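Local coordinates for protein contact-dependent inhibitor A (Enterobacter cloacae subsp. cloacae, PDB 4NTQ) that probably acts as a toxic ribosomal RNase delivered into target bacteria, and is held in complex with its immunity protein CdiI, at residues 167-172 and 211-216. Sequence-based numbering, arbitrary orientation.
Sequences EAASNL and NGWKMF
Leu172 N donates a hydrogen bond to Ala169 O at 3.0 Å, tying together two residues whose side chains both touch one tryptophan, Trp213. This is helix-on-sheet packing in a small alpha+beta domain: helix 164-170 lies against a six-stranded antiparallel meander, and strand 213-216, one of the inner strands, sends a single large side chain across to it. The contact illustrates how one indole can bridge a wide gap, for the nearest CA atoms, those of Ala169 and Trp213, stand 9.3 Å apart.

Trp213 reaches over with CG anti to its own carbonyl carbon (chi1 -61°), bringing the benzo end of the indole, CZ2 and CH2, to the helix. At the ring edge, in its plane, Ala168 CB abuts Trp213 CZ2 at 3.9 Å. Leu172 approaches differently, at a slant and displaced to one side of the plane, so that its CD1 comes 3.5 Å from Trp213 NE1 and 4.0 Å from Trp213 CE2. No hydrogen bond joins the two segments; the association is apolar and uses alanines where the helix comes nearest.

Leu230 touches Leu172, Trp213 and Met215 (selenomethionine), while Ile200 of the adjacent strand meets Ala169, Trp213 and Met215, extending the same apolar layer. The alternate residues Lys214 and Phe216 instead pack on Glu30 and Val95 of the neighbouring CdiI chain, and Lys214 NZ also forms a salt bridge with Asp203. The methyl of Ala169 lies on the same side of the indole plane as Leu172 CD1, its CB 3.8 Å from Trp213 CH2.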
loop_
_atom_site.group_PDB
_atom_site.type_symbol
_atom_site.label_atom_id
_atom_site.label_comp_id
_atom_site.label_asym_id
_atom_site.label_seq_id
_atom_site.Cartn_x
_atom_site.Cartn_y
_atom_site.Cartn_z
ATOM N N GLU A 167 -12.978 16.854 4.401
ATOM C CA GLU A 167 -13.381 17.741 5.481
ATOM C C GLU A 167 -13.135 17.056 6.813
ATOM O O GLU A 167 -12.760 17.704 7.793
ATOM C CB GLU A 167 -14.851 18.145 5.332
ATOM C CG GLU A 167 -15.120 18.994 4.106
ATOM C CD GLU A 167 -16.602 19.178 3.825
ATOM O OE1 GLU A 167 -17.388 18.257 4.134
ATOM O OE2 GLU A 167 -16.979 20.245 3.292
ATOM N N ALA A 168 -13.342 15.741 6.833
ATOM C CA ALA A 168 -13.054 14.933 8.011
ATOM C C ALA A 168 -11.580 15.017 8.359
ATOM O O ALA A 168 -11.219 15.230 9.513
ATOM C CB ALA A 168 -13.446 13.491 7.767
ATOM N N ALA A 169 -10.735 14.842 7.347
ATOM C CA ALA A 169 -9.285 14.912 7.519
ATOM C C ALA A 169 -8.816 16.339 7.827
ATOM O O ALA A 169 -7.889 16.550 8.610
ATOM C CB ALA A 169 -8.572 14.359 6.281
ATOM N N SER A 170 -9.459 17.316 7.209
ATOM C CA SER A 170 -9.154 18.714 7.484
ATOM C C SER A 170 -9.428 19.053 8.946
ATOM O O SER A 170 -8.630 19.724 9.598
ATOM C CB SER A 170 -9.977 19.630 6.583
ATOM O OG SER A 170 -9.487 20.954 6.631
ATOM N N ASN A 171 -10.559 18.579 9.459
ATOM C CA ASN A 171 -10.915 18.794 10.857
ATOM C C ASN A 171 -9.937 18.125 11.815
ATOM O O ASN A 171 -9.894 18.452 12.997
ATOM C CB ASN A 171 -12.338 18.312 11.130
ATOM C CG ASN A 171 -13.388 19.251 10.567
ATOM O OD1 ASN A 171 -13.235 20.476 10.612
ATOM N ND2 ASN A 171 -14.460 18.681 10.030
ATOM N N LEU A 172 -9.156 17.186 11.295
ATOM C CA LEU A 172 -8.145 16.504 12.084
ATOM C C LEU A 172 -6.791 17.202 11.978
ATOM O O LEU A 172 -5.855 16.869 12.700
ATOM C CB LEU A 172 -8.046 15.048 11.644
ATOM C CG LEU A 172 -9.256 14.274 12.141
ATOM C CD1 LEU A 172 -9.271 12.840 11.626
ATOM C CD2 LEU A 172 -9.260 14.320 13.661
ATOM N N ASN A 211 -15.848 4.621 9.856
ATOM C CA ASN A 211 -15.090 5.754 9.342
ATOM C C ASN A 211 -13.769 5.973 10.077
ATOM O O ASN A 211 -13.564 7.012 10.703
ATOM C CB ASN A 211 -15.946 7.018 9.373
ATOM N N GLY A 212 -12.884 4.981 10.000
ATOM C CA GLY A 212 -11.574 5.066 10.618
ATOM C C GLY A 212 -10.476 5.448 9.641
ATOM O O GLY A 212 -10.749 5.749 8.484
ATOM N N TRP A 213 -9.226 5.423 10.096
ATOM C CA TRP A 213 -8.109 5.868 9.267
ATOM C C TRP A 213 -6.910 4.930 9.344
ATOM O O TRP A 213 -6.691 4.270 10.356
ATOM C CB TRP A 213 -7.644 7.254 9.717
ATOM C CG TRP A 213 -8.669 8.345 9.608
ATOM C CD1 TRP A 213 -9.468 8.824 10.605
ATOM C CD2 TRP A 213 -8.983 9.115 8.439
ATOM N NE1 TRP A 213 -10.268 9.832 10.128
ATOM C CE2 TRP A 213 -9.987 10.034 8.802
ATOM C CE3 TRP A 213 -8.512 9.116 7.123
ATOM C CZ2 TRP A 213 -10.533 10.945 7.893
ATOM C CZ3 TRP A 213 -9.052 10.014 6.225
ATOM C CH2 TRP A 213 -10.050 10.921 6.614
ATOM N N LYS A 214 -6.131 4.875 8.270
ATOM C CA LYS A 214 -4.803 4.271 8.329
ATOM C C LYS A 214 -3.835 5.439 8.285
ATOM O O LYS A 214 -4.066 6.395 7.549
ATOM C CB LYS A 214 -4.570 3.333 7.143
ATOM C CG LYS A 214 -5.635 2.251 7.008
ATOM C CD LYS A 214 -5.091 0.887 7.373
ATOM C CE LYS A 214 -6.168 -0.202 7.298
ATOM N NZ LYS A 214 -6.757 -0.520 8.639
HETATM N N MSE A 215 -2.767 5.385 9.078
HETATM C CA MSE A 215 -1.824 6.496 9.124
HETATM C C MSE A 215 -0.442 6.061 8.685
HETATM O O MSE A 215 -0.019 4.951 8.982
HETATM C CB MSE A 215 -1.765 7.091 10.526
HETATM C CG MSE A 215 -0.788 8.246 10.688
HETATM SE SE MSE A 215 -0.846 8.983 12.496
HETATM C CE MSE A 215 -2.786 9.207 12.629
ATOM N N PHE A 216 0.259 6.935 7.971
ATOM C CA PHE A 216 1.629 6.659 7.564
ATOM C C PHE A 216 2.553 7.779 8.039
ATOM O O PHE A 216 2.174 8.950 8.034
ATOM C CB PHE A 216 1.720 6.508 6.047
ATOM C CG PHE A 216 0.843 5.422 5.493
ATOM C CD1 PHE A 216 1.363 4.176 5.196
ATOM C CD2 PHE A 216 -0.505 5.645 5.273
ATOM C CE1 PHE A 216 0.556 3.171 4.684
ATOM C CE2 PHE A 216 -1.317 4.649 4.753
ATOM C CZ PHE A 216 -0.783 3.412 4.458
#